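Side-chain contacts in oxidoreductase (Methanosarcina mazei, PDB 3KA7), which binds flavin-adenine dinucleotide and is probably an oxidoreductase of the flavin-containing amine oxidoreductase family: residues A[14-19]-A[204-209]; A[130-135]-A[178-183]; A[175-178]-A[183-186]; A[267-272]-A[388-393]. One frame throughout, in Å; residues are numbered along the deposited sequence.

Contact 1. Residues A[14-19]-A[204-209]; sequences LSAARL and TVISAN
I206 lays the outer arm of its side chain over the backbone of the helix at A17 and against the methyl group of A16. Its CG1 lies 3.6 Å from A17 N, and beyond it I206 CD1 reaches A16 CB at 3.7 Å. The first torsion explains this reach: CG1 stands anti to the carbonyl carbon (chi1 -63°) while CG2 takes the place anti to the backbone N, and an extended second torsion carries the terminal methyl on to A16. A17 CB is the second point of contact. It rests between two residues of the partner helix, 4.0 Å from I206 CG1 and equally far from V205 CG1, the V205 branch being the one anti to the backbone N. No hydrogen bond crosses the interface; all four touching residues are buried, and their side chains meet through apolar carbons. Because 14-19 offers two alanines here, the backbones come close, the CA atoms of A17 and I206 being 4.8 Å apart and the segment axes 8.4 Å apart at an angle of 35°. Where the second helix ends, N209 turns its amide back, ND2 donating to V205 O at 2.8 Å. Other faces of helix 10-21 meet helix 408-421, through S15 and L19, and helix 64-71, through L14. Helix 10-21 follows the first strand and carries the FAD-binding G11 near its start, an arrangement consistent with the GxGxxG strand-turn-helix of a Rossmann-type dinucleotide fold, against which helix 195-208 packs here.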
loop_
_atom_site.group_PDB
_atom_site.type_symbol
_atom_site.label_atom_id
_atom_site.label_comp_id
_atom_site.label_asym_id
_atom_site.label_seq_id
_atom_site.Cartn_x
_atom_site.Cartn_y
_atom_site.Cartn_z
ATOM N N LEU A 14 8.612 11.878 -2.060
ATOM C CA LEU A 14 7.739 12.878 -1.427
ATOM C C LEU A 14 8.519 13.814 -0.511
ATOM O O LEU A 14 8.337 15.040 -0.544
ATOM C CB LEU A 14 6.625 12.198 -0.624
ATOM C CG LEU A 14 5.582 11.430 -1.440
ATOM C CD1 LEU A 14 4.659 10.693 -0.473
ATOM C CD2 LEU A 14 4.777 12.378 -2.321
ATOM N N SER A 15 9.377 13.235 0.322
ATOM C CA SER A 15 10.228 14.015 1.223
ATOM C C SER A 15 11.152 14.947 0.462
ATOM O O SER A 15 11.265 16.137 0.788
ATOM C CB SER A 15 11.062 13.078 2.085
ATOM O OG SER A 15 10.220 12.328 2.937
ATOM N N ALA A 16 11.812 14.409 -0.554
ATOM C CA ALA A 16 12.758 15.209 -1.340
ATOM C C ALA A 16 12.053 16.361 -2.046
ATOM O O ALA A 16 12.576 17.500 -2.087
ATOM C CB ALA A 16 13.496 14.322 -2.347
ATOM N N ALA A 17 10.879 16.080 -2.607
ATOM C CA ALA A 17 10.099 17.117 -3.301
ATOM C C ALA A 17 9.720 18.246 -2.344
ATOM O O ALA A 17 9.936 19.425 -2.653
ATOM C CB ALA A 17 8.858 16.526 -3.960
ATOM N N ARG A 18 9.184 17.901 -1.173
ATOM C CA ARG A 18 8.800 18.929 -0.204
ATOM C C ARG A 18 10.004 19.677 0.381
ATOM O O ARG A 18 9.967 20.901 0.528
ATOM C CB ARG A 18 7.948 18.333 0.926
ATOM C CG ARG A 18 7.527 19.362 1.978
ATOM C CD ARG A 18 6.445 20.279 1.437
ATOM N NE ARG A 18 6.288 21.481 2.253
ATOM C CZ ARG A 18 7.013 22.587 2.095
ATOM N NH1 ARG A 18 7.944 22.651 1.145
ATOM N NH2 ARG A 18 6.806 23.633 2.881
ATOM N N LEU A 19 11.059 18.954 0.731
ATOM C CA LEU A 19 12.240 19.596 1.323
ATOM C C LEU A 19 12.940 20.548 0.354
ATOM O O LEU A 19 13.428 21.610 0.754
ATOM C CB LEU A 19 13.246 18.563 1.838
ATOM C CG LEU A 19 12.803 17.798 3.076
ATOM C CD1 LEU A 19 13.763 16.640 3.301
ATOM C CD2 LEU A 19 12.720 18.713 4.304
ATOM N N THR A 204 10.423 15.472 -11.415
ATOM C CA THR A 204 10.400 16.799 -12.049
ATOM C C THR A 204 10.464 17.944 -11.035
ATOM O O THR A 204 11.218 18.907 -11.216
ATOM C CB THR A 204 9.168 16.944 -12.965
ATOM O OG1 THR A 204 9.277 16.001 -14.038
ATOM C CG2 THR A 204 9.093 18.349 -13.551
ATOM N N VAL A 205 9.682 17.841 -9.965
ATOM C CA VAL A 205 9.650 18.860 -8.912
ATOM C C VAL A 205 10.984 18.928 -8.179
ATOM O O VAL A 205 11.495 20.011 -7.874
ATOM C CB VAL A 205 8.517 18.559 -7.899
ATOM C CG1 VAL A 205 8.601 19.492 -6.687
ATOM C CG2 VAL A 205 7.169 18.666 -8.583
ATOM N N ILE A 206 11.553 17.761 -7.899
ATOM C CA ILE A 206 12.823 17.709 -7.200
ATOM C C ILE A 206 13.883 18.425 -8.034
ATOM O O ILE A 206 14.617 19.263 -7.514
ATOM C CB ILE A 206 13.227 16.255 -6.890
ATOM C CG1 ILE A 206 12.184 15.640 -5.942
ATOM C CG2 ILE A 206 14.649 16.197 -6.309
ATOM C CD1 ILE A 206 12.269 14.108 -5.789
ATOM N N SER A 207 13.942 18.097 -9.320
ATOM C CA SER A 207 14.924 18.696 -10.234
ATOM C C SER A 207 14.728 20.211 -10.360
ATOM O O SER A 207 15.694 20.980 -10.265
ATOM C CB SER A 207 14.861 18.023 -11.609
ATOM O OG SER A 207 15.746 18.665 -12.527
ATOM N N ALA A 208 13.481 20.635 -10.547
ATOM C CA ALA A 208 13.139 22.056 -10.665
ATOM C C ALA A 208 13.511 22.843 -9.411
ATOM O O ALA A 208 13.747 24.058 -9.474
ATOM C CB ALA A 208 11.655 22.215 -10.963
ATOM N N ASN A 209 13.564 22.164 -8.268
ATOM C CA ASN A 209 13.910 22.829 -7.021
ATOM C C ASN A 209 15.359 22.602 -6.564
ATOM O O ASN A 209 15.697 22.841 -5.405
ATOM C CB ASN A 209 12.895 22.487 -5.919
ATOM C CG ASN A 209 11.532 23.121 -6.168
ATOM O OD1 ASN A 209 11.356 24.332 -6.009
ATOM N ND2 ASN A 209 10.565 22.310 -6.550
#

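Contact 2. Residues A[130-135]-A[178-183]; sequences KNRPSG and IIENMY
The ionic part of this contact joins R132 and E180, whose side chains cross at about a right angle. R132 NH2 and E180 OE1 form a salt bridge at 3.3 Å, with guanidinium and carboxylate planes 20° apart and no hydrogen bond between them. Both groups have further partners. E180 OE1 also pairs with R129, while R132 NH1 forms a salt bridge with E177 one turn earlier on the same helix, and R132 NE donates to the carbonyl of R129. NE and NH1 are thus engaged by R129 and E177, and NH2 by the looser pairing with E180, which together should limit the rotation of the guanidinium.

Close contact with carbon makes up the rest. R132 NH2 lies 3.1 Å from E180 CG and 3.2 Å from E180 CB, so the arginine end leans on the stem of the glutamate as well as meeting its carboxylate. A bend in each side chain allows this: R132 turns at chi2 (-89°) and E180 at chi2 (60°), folding the carboxylate back beside the nitrogen. An alanine in place of R132 would strip E177 and E180 of a shared cation and would probably leave this loop less firmly tied to helix 172-185. Two arginines and two glutamates thus alternate along a partly exposed surface, where the opposite charges probably favour the ionised forms of both acids.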
loop_
_atom_site.group_PDB
_atom_site.type_symbol
_atom_site.label_atom_id
_atom_site.label_comp_id
_atom_site.label_asym_id
_atom_site.label_seq_id
_atom_site.Cartn_x
_atom_site.Cartn_y
_atom_site.Cartn_z
ATOM N N LYS A 130 -18.859 8.754 15.220
ATOM C CA LYS A 130 -18.341 9.472 16.386
ATOM C C LYS A 130 -18.230 8.601 17.646
ATOM O O LYS A 130 -17.581 8.995 18.615
ATOM C CB LYS A 130 -19.195 10.723 16.659
ATOM C CG LYS A 130 -19.145 11.750 15.532
ATOM C CD LYS A 130 -19.982 12.982 15.848
ATOM C CE LYS A 130 -20.010 13.932 14.663
ATOM N NZ LYS A 130 -18.636 14.427 14.356
ATOM N N ASN A 131 -18.867 7.435 17.633
ATOM C CA ASN A 131 -18.749 6.455 18.716
ATOM C C ASN A 131 -18.041 5.213 18.191
ATOM O O ASN A 131 -18.681 4.210 17.873
ATOM C CB ASN A 131 -20.135 6.104 19.270
ATOM C CG ASN A 131 -20.957 7.330 19.566
ATOM O OD1 ASN A 131 -20.826 7.936 20.636
ATOM N ND2 ASN A 131 -21.796 7.726 18.607
ATOM N N ARG A 132 -16.717 5.306 18.083
ATOM C CA ARG A 132 -15.927 4.310 17.365
ATOM C C ARG A 132 -15.686 3.032 18.143
ATOM O O ARG A 132 -15.121 3.071 19.238
ATOM C CB ARG A 132 -14.574 4.918 16.995
ATOM C CG ARG A 132 -14.698 6.120 16.123
ATOM C CD ARG A 132 -14.705 5.712 14.641
ATOM N NE ARG A 132 -14.720 6.889 13.787
ATOM C CZ ARG A 132 -13.631 7.500 13.329
ATOM N NH1 ARG A 132 -12.420 7.029 13.615
ATOM N NH2 ARG A 132 -13.763 8.575 12.566
ATOM N N PRO A 133 -16.085 1.884 17.572
ATOM C CA PRO A 133 -15.717 0.599 18.168
ATOM C C PRO A 133 -14.210 0.539 18.384
ATOM O O PRO A 133 -13.459 1.072 17.577
ATOM C CB PRO A 133 -16.113 -0.417 17.084
ATOM C CG PRO A 133 -17.218 0.273 16.324
ATOM C CD PRO A 133 -16.883 1.731 16.343
ATOM N N SER A 134 -13.773 -0.130 19.450
ATOM C CA SER A 134 -12.350 -0.216 19.766
ATOM C C SER A 134 -12.070 -1.427 20.645
ATOM O O SER A 134 -12.961 -1.890 21.356
ATOM C CB SER A 134 -11.898 1.053 20.508
ATOM O OG SER A 134 -10.492 1.218 20.422
ATOM N N GLY A 135 -10.839 -1.940 20.581
ATOM C CA GLY A 135 -10.357 -2.916 21.577
ATOM C C GLY A 135 -10.462 -4.383 21.202
ATOM O O GLY A 135 -10.288 -5.261 22.050
ATOM N N ILE A 178 -9.976 4.180 8.772
ATOM C CA ILE A 178 -9.920 3.999 7.327
ATOM C C ILE A 178 -11.266 4.381 6.702
ATOM O O ILE A 178 -11.335 5.078 5.676
ATOM C CB ILE A 178 -9.530 2.546 6.961
ATOM C CG1 ILE A 178 -8.041 2.323 7.260
ATOM C CG2 ILE A 178 -9.849 2.261 5.478
ATOM C CD1 ILE A 178 -7.553 0.891 7.071
ATOM N N ILE A 179 -12.346 3.925 7.328
ATOM C CA ILE A 179 -13.673 4.248 6.842
ATOM C C ILE A 179 -13.907 5.757 6.888
ATOM O O ILE A 179 -14.485 6.329 5.967
ATOM C CB ILE A 179 -14.737 3.489 7.663
ATOM C CG1 ILE A 179 -14.701 2.003 7.293
ATOM C CG2 ILE A 179 -16.133 4.058 7.454
ATOM C CD1 ILE A 179 -15.645 1.183 8.104
ATOM N N GLU A 180 -13.469 6.406 7.962
ATOM C CA GLU A 180 -13.651 7.848 8.075
ATOM C C GLU A 180 -12.911 8.540 6.936
ATOM O O GLU A 180 -13.369 9.549 6.408
ATOM C CB GLU A 180 -13.172 8.379 9.439
ATOM C CG GLU A 180 -13.717 9.775 9.762
ATOM C CD GLU A 180 -15.253 9.829 9.811
ATOM O OE1 GLU A 180 -15.903 8.803 10.122
ATOM O OE2 GLU A 180 -15.808 10.918 9.554
ATOM N N ASN A 181 -11.756 8.006 6.558
ATOM C CA ASN A 181 -11.021 8.575 5.424
ATOM C C ASN A 181 -11.709 8.397 4.063
ATOM O O ASN A 181 -11.499 9.208 3.156
ATOM C CB ASN A 181 -9.577 8.075 5.403
ATOM C CG ASN A 181 -8.743 8.723 6.478
ATOM O OD1 ASN A 181 -9.042 9.839 6.913
ATOM N ND2 ASN A 181 -7.694 8.046 6.910
HETATM N N MSE A 182 -12.518 7.348 3.914
HETATM C CA MSE A 182 -13.361 7.228 2.726
HETATM C C MSE A 182 -14.328 8.395 2.658
HETATM O O MSE A 182 -14.506 9.003 1.596
HETATM C CB MSE A 182 -14.142 5.921 2.726
HETATM C CG MSE A 182 -13.272 4.700 2.761
HETATM SE SE MSE A 182 -14.370 3.061 2.837
HETATM C CE MSE A 182 -12.894 1.815 2.657
ATOM N N TYR A 183 -14.948 8.730 3.787
ATOM C CA TYR A 183 -15.866 9.867 3.801
ATOM C C TYR A 183 -15.146 11.182 3.527
ATOM O O TYR A 183 -15.691 12.059 2.852
ATOM C CB TYR A 183 -16.591 9.975 5.137
ATOM C CG TYR A 183 -17.603 8.894 5.379
ATOM C CD1 TYR A 183 -18.717 8.770 4.567
ATOM C CD2 TYR A 183 -17.466 8.013 6.442
ATOM C CE1 TYR A 183 -19.666 7.789 4.804
ATOM C CE2 TYR A 183 -18.402 7.021 6.680
ATOM C CZ TYR A 183 -19.506 6.915 5.860
ATOM O OH TYR A 183 -20.441 5.925 6.096
#

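Contact 3. Residues A[175-178]-A[183-186]; sequences VFEI and YRFG
The guanidinium of R184 receives E177 at its edge: OE2 lies near the guanidinium plane, whereas the nitrogen stands above the carboxylate, 50° out of that plane. The planes of the two flat groups are oblique to each other. Next along the helix, the F185 ring has R184 CB over the centre of one face, 3.7 Å above it.

R184 NH1 donates to E177 OE2 at 3.0 Å in a nearly straight bond, 163° at the hydrogen, which also makes a salt bridge. Seven positions separate the two residues, about two turns of helix 172-185, and both side chains contribute to the span. R184 is extended from CG to NE, while the glutamate, with CG anti to the backbone N (chi1 -176°), bends at chi2 to bring OE2 up to the arginine. The same NH1 is also bonded to N181 OD1, its stronger partner, one turn back along the helix. Replacing E177 by an alanine would remove the carboxylate and would probably leave R184 without this ionic partner and R132 short of one. Since OE1 serves R132, a single carboxylate links that loop residue to an arginine two turns further along its own helix.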
loop_
_atom_site.group_PDB
_atom_site.type_symbol
_atom_site.label_atom_id
_atom_site.label_comp_id
_atom_site.label_asym_id
_atom_site.label_seq_id
_atom_site.Cartn_x
_atom_site.Cartn_y
_atom_site.Cartn_z
ATOM N N VAL A 175 -9.802 0.141 11.325
ATOM C CA VAL A 175 -10.714 0.007 10.204
ATOM C C VAL A 175 -11.705 1.153 10.187
ATOM O O VAL A 175 -12.044 1.685 9.126
ATOM C CB VAL A 175 -11.468 -1.327 10.232
ATOM C CG1 VAL A 175 -12.476 -1.394 9.061
ATOM C CG2 VAL A 175 -10.482 -2.475 10.154
ATOM N N PHE A 176 -12.181 1.559 11.358
ATOM C CA PHE A 176 -13.100 2.703 11.372
ATOM C C PHE A 176 -12.443 4.053 11.022
ATOM O O PHE A 176 -13.094 4.911 10.443
ATOM C CB PHE A 176 -13.962 2.736 12.645
ATOM C CG PHE A 176 -15.107 1.776 12.585
ATOM C CD1 PHE A 176 -16.272 2.108 11.908
ATOM C CD2 PHE A 176 -14.989 0.506 13.123
ATOM C CE1 PHE A 176 -17.309 1.207 11.807
ATOM C CE2 PHE A 176 -16.034 -0.411 13.024
ATOM C CZ PHE A 176 -17.197 -0.051 12.358
ATOM N N GLU A 177 -11.156 4.226 11.336
ATOM C CA GLU A 177 -10.403 5.400 10.845
ATOM C C GLU A 177 -10.257 5.363 9.318
ATOM O O GLU A 177 -10.411 6.384 8.645
ATOM C CB GLU A 177 -9.023 5.512 11.528
ATOM C CG GLU A 177 -8.217 6.777 11.145
ATOM C CD GLU A 177 -8.821 8.078 11.683
ATOM O OE1 GLU A 177 -9.637 8.018 12.638
ATOM O OE2 GLU A 177 -8.458 9.164 11.164
ATOM N N ILE A 178 -9.976 4.180 8.772
ATOM C CA ILE A 178 -9.920 3.999 7.327
ATOM C C ILE A 178 -11.266 4.381 6.702
ATOM O O ILE A 178 -11.335 5.078 5.676
ATOM C CB ILE A 178 -9.530 2.546 6.961
ATOM C CG1 ILE A 178 -8.041 2.323 7.260
ATOM C CG2 ILE A 178 -9.849 2.261 5.478
ATOM C CD1 ILE A 178 -7.553 0.891 7.071
ATOM N N TYR A 183 -14.948 8.730 3.787
ATOM C CA TYR A 183 -15.866 9.867 3.801
ATOM C C TYR A 183 -15.146 11.182 3.527
ATOM O O TYR A 183 -15.691 12.059 2.852
ATOM C CB TYR A 183 -16.591 9.975 5.137
ATOM C CG TYR A 183 -17.603 8.894 5.379
ATOM C CD1 TYR A 183 -18.717 8.770 4.567
ATOM C CD2 TYR A 183 -17.466 8.013 6.442
ATOM C CE1 TYR A 183 -19.666 7.789 4.804
ATOM C CE2 TYR A 183 -18.402 7.021 6.680
ATOM C CZ TYR A 183 -19.506 6.915 5.860
ATOM O OH TYR A 183 -20.441 5.925 6.096
ATOM N N ARG A 184 -13.947 11.336 4.086
ATOM C CA ARG A 184 -13.186 12.575 3.956
ATOM C C ARG A 184 -12.644 12.787 2.547
ATOM O O ARG A 184 -12.674 13.915 2.031
ATOM C CB ARG A 184 -12.002 12.592 4.923
ATOM C CG ARG A 184 -12.364 12.729 6.388
ATOM C CD ARG A 184 -11.124 12.554 7.243
ATOM N NE ARG A 184 -11.422 12.717 8.657
ATOM C CZ ARG A 184 -10.920 11.951 9.617
ATOM N NH1 ARG A 184 -10.095 10.952 9.314
ATOM N NH2 ARG A 184 -11.251 12.177 10.880
ATOM N N PHE A 185 -12.135 11.711 1.941
ATOM C CA PHE A 185 -11.320 11.820 0.728
ATOM C C PHE A 185 -11.859 11.089 -0.489
ATOM O O PHE A 185 -11.384 11.318 -1.596
ATOM C CB PHE A 185 -9.892 11.324 0.983
ATOM C CG PHE A 185 -9.249 11.920 2.192
ATOM C CD1 PHE A 185 -9.132 13.294 2.321
ATOM C CD2 PHE A 185 -8.735 11.109 3.188
ATOM C CE1 PHE A 185 -8.520 13.854 3.440
ATOM C CE2 PHE A 185 -8.118 11.666 4.311
ATOM C CZ PHE A 185 -8.021 13.036 4.436
ATOM N N GLY A 186 -12.826 10.199 -0.302
ATOM C CA GLY A 186 -13.384 9.477 -1.443
ATOM C C GLY A 186 -12.691 8.166 -1.776
ATOM O O GLY A 186 -11.793 7.706 -1.060
#

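Contact 4. Residues A[267-272]-A[388-393]; sequences AAYFKM and ETPFSG
T389 OG1 is gripped twice, accepting from F391 N at 3.2 Å in a fairly straight bond (162°) and being hydrogen-bonded to L394 O, while the CG2 methyl of the same side chain lies 3.8 Å from Y269 OH. The tyrosine hydroxyl has its own partner in H250 ND1. The side chains of Y269 and T389 run side by side and point the same way. The bond from F391 N closes an ST turn, a bend made when a serine or threonine hydroxyl takes the backbone N-H two residues on. It lies in the loop that leads into strand 394-396, an outermost strand of the parallel sheet. Within that turn sits P390, placed over one face of the Y269 ring. P390 CD stands 3.5 Å from the ring centroid and only 4° off the normal, a CH-pi contact, while P390 CG comes equally close to Y269 CG. The pyrrolidine and the tyrosine side chain cross at about a right angle. Y269 is sent out from its helix with CG anti to the backbone N (chi1 -166°), which sets the ring against the proline. P390 CB in turn lies over the centre of the F391 ring, 4.2 Å above its plane.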
loop_
_atom_site.group_PDB
_atom_site.type_symbol
_atom_site.label_atom_id
_atom_site.label_comp_id
_atom_site.label_asym_id
_atom_site.label_seq_id
_atom_site.Cartn_x
_atom_site.Cartn_y
_atom_site.Cartn_z
ATOM N N ALA A 267 17.021 0.850 24.704
ATOM C CA ALA A 267 16.275 -0.399 24.892
ATOM C C ALA A 267 14.861 -0.348 24.305
ATOM O O ALA A 267 14.415 -1.294 23.662
ATOM C CB ALA A 267 16.224 -0.772 26.371
ATOM N N ALA A 268 14.156 0.756 24.512
ATOM C CA ALA A 268 12.783 0.862 23.997
ATOM C C ALA A 268 12.736 0.786 22.469
ATOM O O ALA A 268 11.857 0.132 21.902
ATOM C CB ALA A 268 12.116 2.129 24.492
ATOM N N TYR A 269 13.698 1.436 21.816
ATOM C CA TYR A 269 13.814 1.391 20.357
ATOM C C TYR A 269 14.149 -0.008 19.827
ATOM O O TYR A 269 13.568 -0.453 18.835
ATOM C CB TYR A 269 14.833 2.422 19.853
ATOM C CG TYR A 269 14.762 2.659 18.356
ATOM C CD1 TYR A 269 13.677 3.315 17.785
ATOM C CD2 TYR A 269 15.778 2.220 17.517
ATOM C CE1 TYR A 269 13.607 3.533 16.417
ATOM C CE2 TYR A 269 15.717 2.427 16.147
ATOM C CZ TYR A 269 14.631 3.085 15.601
ATOM O OH TYR A 269 14.578 3.286 14.235
ATOM N N PHE A 270 15.073 -0.708 20.489
ATOM C CA PHE A 270 15.372 -2.088 20.131
ATOM C C PHE A 270 14.131 -2.976 20.230
ATOM O O PHE A 270 13.890 -3.816 19.362
ATOM C CB PHE A 270 16.486 -2.661 21.012
ATOM C CG PHE A 270 17.874 -2.374 20.508
ATOM C CD1 PHE A 270 18.512 -3.259 19.661
ATOM C CD2 PHE A 270 18.548 -1.228 20.899
ATOM C CE1 PHE A 270 19.792 -3.005 19.198
ATOM C CE2 PHE A 270 19.829 -0.966 20.441
ATOM C CZ PHE A 270 20.455 -1.853 19.595
ATOM N N LYS A 271 13.353 -2.783 21.292
ATOM C CA LYS A 271 12.171 -3.602 21.528
ATOM C C LYS A 271 11.153 -3.355 20.432
ATOM O O LYS A 271 10.556 -4.291 19.898
ATOM C CB LYS A 271 11.552 -3.281 22.884
ATOM C CG LYS A 271 10.407 -4.212 23.247
ATOM C CD LYS A 271 9.901 -3.908 24.652
ATOM C CE LYS A 271 9.230 -5.122 25.284
ATOM N NZ LYS A 271 8.008 -5.548 24.561
HETATM N N MSE A 272 10.983 -2.079 20.099
HETATM C CA MSE A 272 10.059 -1.647 19.062
HETATM C C MSE A 272 10.436 -2.280 17.717
HETATM O O MSE A 272 9.591 -2.867 17.035
HETATM C CB MSE A 272 10.095 -0.119 18.963
HETATM C CG MSE A 272 9.067 0.478 18.024
HETATM SE SE MSE A 272 9.555 0.307 16.150
HETATM C CE MSE A 272 7.891 -0.626 15.725
ATOM N N GLU A 388 10.077 8.877 14.317
ATOM C CA GLU A 388 11.296 9.319 14.993
ATOM C C GLU A 388 12.213 8.165 15.365
ATOM O O GLU A 388 11.791 7.015 15.399
ATOM C CB GLU A 388 10.949 10.136 16.240
ATOM C CG GLU A 388 10.127 11.371 15.889
ATOM C CD GLU A 388 9.944 12.343 17.038
ATOM O OE1 GLU A 388 10.269 12.004 18.193
ATOM O OE2 GLU A 388 9.460 13.459 16.771
ATOM N N THR A 389 13.467 8.500 15.660
ATOM C CA THR A 389 14.467 7.520 16.058
ATOM C C THR A 389 15.166 8.076 17.287
ATOM O O THR A 389 14.846 9.187 17.733
ATOM C CB THR A 389 15.505 7.271 14.940
ATOM O OG1 THR A 389 16.365 8.415 14.795
ATOM C CG2 THR A 389 14.803 6.999 13.598
ATOM N N PRO A 390 16.114 7.316 17.846
ATOM C CA PRO A 390 16.862 7.790 19.011
ATOM C C PRO A 390 17.756 8.992 18.711
ATOM O O PRO A 390 18.303 9.600 19.641
ATOM C CB PRO A 390 17.728 6.574 19.383
ATOM C CG PRO A 390 16.949 5.405 18.883
ATOM C CD PRO A 390 16.337 5.882 17.595
ATOM N N PHE A 391 17.903 9.338 17.435
ATOM C CA PHE A 391 18.867 10.350 17.032
ATOM C C PHE A 391 18.187 11.585 16.458
ATOM O O PHE A 391 17.349 11.489 15.555
ATOM C CB PHE A 391 19.856 9.772 16.021
ATOM C CG PHE A 391 20.497 8.493 16.474
ATOM C CD1 PHE A 391 21.413 8.493 17.520
ATOM C CD2 PHE A 391 20.168 7.286 15.871
ATOM C CE1 PHE A 391 22.008 7.305 17.948
ATOM C CE2 PHE A 391 20.764 6.087 16.300
ATOM C CZ PHE A 391 21.676 6.101 17.334
ATOM N N SER A 392 18.553 12.755 16.971
ATOM C CA SER A 392 18.017 13.983 16.404
ATOM C C SER A 392 18.426 14.142 14.952
ATOM O O SER A 392 19.539 13.788 14.569
ATOM C CB SER A 392 18.443 15.204 17.231
ATOM O OG SER A 392 17.573 15.306 18.331
ATOM N N GLY A 393 17.509 14.662 14.140
ATOM C CA GLY A 393 17.782 14.900 12.731
ATOM C C GLY A 393 17.690 13.661 11.853
ATOM O O GLY A 393 17.971 13.728 10.662
#

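Contacts 2 and 3 lie side by side, their centres 7 Å apart, and both use helix 172-185; they touch through R132 and E177, so the two form one charged surface patch. Along the chain both are nested within the long loop closed by contact 1, and contact 4 opens only after contact 1 has closed. Contact 1 sits on the FAD-binding part of the fold, where helix 10-21 follows the first strand of the parallel sheet, and contact 4 joins helix 267-275 to the loop leading into strand 394-396 of the same sheet. Their centres are 27 Å apart. Contacts 1 and 4 thus lie at elements flanking that sheet, contacts 2 and 3 away from the annotated sites.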